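Local coordinates for natural cytotoxicity triggering receptor 2 (Homo sapiens, PDB 1HKF), which acts as an activating receptor of natural killer cells, signalling with the adaptor DAP12, and may make activated cells more efficient at lysing tumour cells, at residues W76-P79 with D80-F83. Sequence-based numbering, arbitrary orientation.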
ATOM      1  N   TRP A  76      -8.370  -8.944  -1.774  1.00 24.57           N
ATOM      2  CA  TRP A  76      -7.972 -10.302  -1.717  1.00 23.94           C
ATOM      3  C   TRP A  76      -8.408 -10.645  -0.295  1.00 23.34           C
ATOM      4  O   TRP A  76      -7.947 -10.003   0.661  1.00 21.97           O
ATOM      5  CB  TRP A  76      -6.461 -10.511  -1.838  1.00 25.60           C
ATOM      6  CG  TRP A  76      -6.117 -11.948  -1.569  1.00 26.80           C
ATOM      7  CD1 TRP A  76      -5.589 -12.458  -0.427  1.00 27.66           C
ATOM      8  CD2 TRP A  76      -6.332 -13.066  -2.448  1.00 28.23           C
ATOM      9  NE1 TRP A  76      -5.449 -13.834  -0.533  1.00 28.76           N
ATOM     10  CE2 TRP A  76      -5.895 -14.225  -1.770  1.00 28.71           C
ATOM     11  CE3 TRP A  76      -6.842 -13.196  -3.751  1.00 30.11           C
ATOM     12  CZ2 TRP A  76      -5.941 -15.496  -2.348  1.00 29.14           C
ATOM     13  CZ3 TRP A  76      -6.887 -14.468  -4.335  1.00 28.14           C
ATOM     14  CH2 TRP A  76      -6.434 -15.594  -3.631  1.00 31.06           C
ATOM     15  N   ASP A  77      -9.291 -11.635  -0.155  1.00 22.20           N
ATOM     16  CA  ASP A  77      -9.736 -12.036   1.185  1.00 23.70           C
ATOM     17  C   ASP A  77      -9.472 -13.485   1.466  1.00 25.18           C
ATOM     18  O   ASP A  77      -9.835 -14.367   0.685  1.00 25.33           O
ATOM     19  CB  ASP A  77     -11.216 -11.758   1.348  1.00 23.72           C
ATOM     20  CG  ASP A  77     -11.759 -12.280   2.654  1.00 25.78           C
ATOM     21  OD1 ASP A  77     -11.047 -12.122   3.660  1.00 22.16           O
ATOM     22  OD2 ASP A  77     -12.897 -12.838   2.655  1.00 26.77           O
ATOM     23  N   ASP A  78      -8.830 -13.758   2.583  1.00 26.60           N
ATOM     24  CA  ASP A  78      -8.597 -15.134   2.926  1.00 27.97           C
ATOM     25  C   ASP A  78      -8.925 -15.358   4.396  1.00 28.63           C
ATOM     26  O   ASP A  78      -8.138 -14.992   5.257  1.00 28.22           O
ATOM     27  CB  ASP A  78      -7.147 -15.570   2.672  1.00 29.98           C
ATOM     28  CG  ASP A  78      -6.927 -17.066   3.022  1.00 31.78           C
ATOM     29  OD1 ASP A  78      -7.919 -17.760   3.416  1.00 29.98           O
ATOM     30  OD2 ASP A  78      -5.784 -17.556   2.913  1.00 31.00           O
ATOM     31  N   PRO A  79     -10.080 -16.024   4.693  1.00 28.90           N
ATOM     32  CA  PRO A  79     -10.537 -16.320   6.059  1.00 29.47           C
ATOM     33  C   PRO A  79      -9.529 -17.067   6.892  1.00 30.71           C
ATOM     34  O   PRO A  79      -9.464 -16.875   8.098  1.00 32.52           O
ATOM     35  CB  PRO A  79     -11.808 -17.122   5.831  1.00 28.35           C
ATOM     36  CG  PRO A  79     -12.359 -16.505   4.643  1.00 27.61           C
ATOM     37  CD  PRO A  79     -11.131 -16.378   3.728  1.00 26.63           C
ATOM     38  N   ASP A  80      -8.737 -17.927   6.268  1.00 32.75           N
ATOM     39  CA  ASP A  80      -7.713 -18.664   7.004  1.00 33.72           C
ATOM     40  C   ASP A  80      -6.697 -17.712   7.564  1.00 34.04           C
ATOM     41  O   ASP A  80      -6.038 -18.045   8.551  1.00 34.05           O
ATOM     42  CB  ASP A  80      -6.953 -19.630   6.105  1.00 37.69           C
ATOM     43  CG  ASP A  80      -7.830 -20.759   5.570  1.00 41.09           C
ATOM     44  OD1 ASP A  80      -8.778 -21.178   6.292  1.00 43.02           O
ATOM     45  OD2 ASP A  80      -7.543 -21.233   4.436  1.00 41.31           O
ATOM     46  N   ALA A  81      -6.533 -16.544   6.924  1.00 32.56           N
ATOM     47  CA  ALA A  81      -5.565 -15.567   7.411  1.00 33.74           C
ATOM     48  C   ALA A  81      -6.209 -14.609   8.433  1.00 34.02           C
ATOM     49  O   ALA A  81      -5.515 -14.025   9.252  1.00 35.15           O
ATOM     50  CB  ALA A  81      -4.966 -14.774   6.246  1.00 31.71           C
ATOM     51  N   GLY A  82      -7.527 -14.450   8.381  1.00 33.42           N
ATOM     52  CA  GLY A  82      -8.189 -13.558   9.315  1.00 31.73           C
ATOM     53  C   GLY A  82      -8.274 -12.095   8.880  1.00 31.40           C
ATOM     54  O   GLY A  82      -8.523 -11.223   9.708  1.00 29.18           O
ATOM     55  N   PHE A  83      -8.055 -11.800   7.599  1.00 29.94           N
ATOM     56  CA  PHE A  83      -8.184 -10.403   7.148  1.00 29.32           C
ATOM     57  C   PHE A  83      -8.265 -10.385   5.667  1.00 27.67           C
ATOM     58  O   PHE A  83      -7.931 -11.389   5.035  1.00 27.75           O
ATOM     59  CB  PHE A  83      -6.970  -9.542   7.573  1.00 29.96           C
ATOM     60  CG  PHE A  83      -5.657  -9.942   6.911  1.00 28.39           C
ATOM     61  CD1 PHE A  83      -4.821 -10.885   7.496  1.00 29.80           C
ATOM     62  CD2 PHE A  83      -5.263  -9.356   5.702  1.00 29.32           C
ATOM     63  CE1 PHE A  83      -3.573 -11.258   6.890  1.00 30.42           C
ATOM     64  CE2 PHE A  83      -4.054  -9.694   5.078  1.00 27.29           C
ATOM     65  CZ  PHE A  83      -3.201 -10.648   5.670  1.00 29.51           C
TER
HETATM   66  O   HOH W   1      -5.962 -12.288   3.543  1.00 29.95           O
HETATM   67  O   HOH W   2      -5.790 -20.360   2.789  1.00 39.88           O
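Asp78 reaches forward along its own turn to grip the N-H of Asp80, and the close packing is gathered here. Its CG lies anti to the backbone N (chi1 -179°), which carries the carboxylate forward, past its own carbonyl carbon, to where OD1 accepts the N-H of Asp80 at 3.0 Å from Asp80 N, met from above the carboxylate plane; this makes an Asx turn. The main-chain O of Asp78 takes the N-H of Ala81, 2.8 Å from Ala81 N, closing a beta turn through Pro79 and Asp80; Gly82 N adds weak bonds to the O atoms of Asp78 and Pro79. The positive phi of Gly82 (87°), where a CB would press on the carbonyl O of Ala81, turns the chain into strand 83-88.

The outer side is looser and wet. The Asp78 and Asp80 carboxylates, their planes 69° apart, come as near as 3.6 Å between Asp78 OD1 and Asp80 OD2. One water donates to both Asp78 OD2 and Asp80 OD2, and Arg65 forms a salt bridge with Asp78 OD1, which would probably ease the repulsion. Where the hairpin widens, a second water donates to Phe83 O at 2.6 Å and is held weakly by Asp78 N, bridging the two arms; it sits above one face of the Phe83 ring, toward its rim.

Asp77 is buried: OD2 makes a salt bridge with Lys44 and a hydrogen bond with Tyr41 OH, and OD1 is hydrogen-bonded to Tyr34 OH. The turn joins edge strand 73-78 to central strand 83-88, with strand 28-33 beyond, in the three-stranded antiparallel sheet of this extracellular V-set immunoglobulin domain.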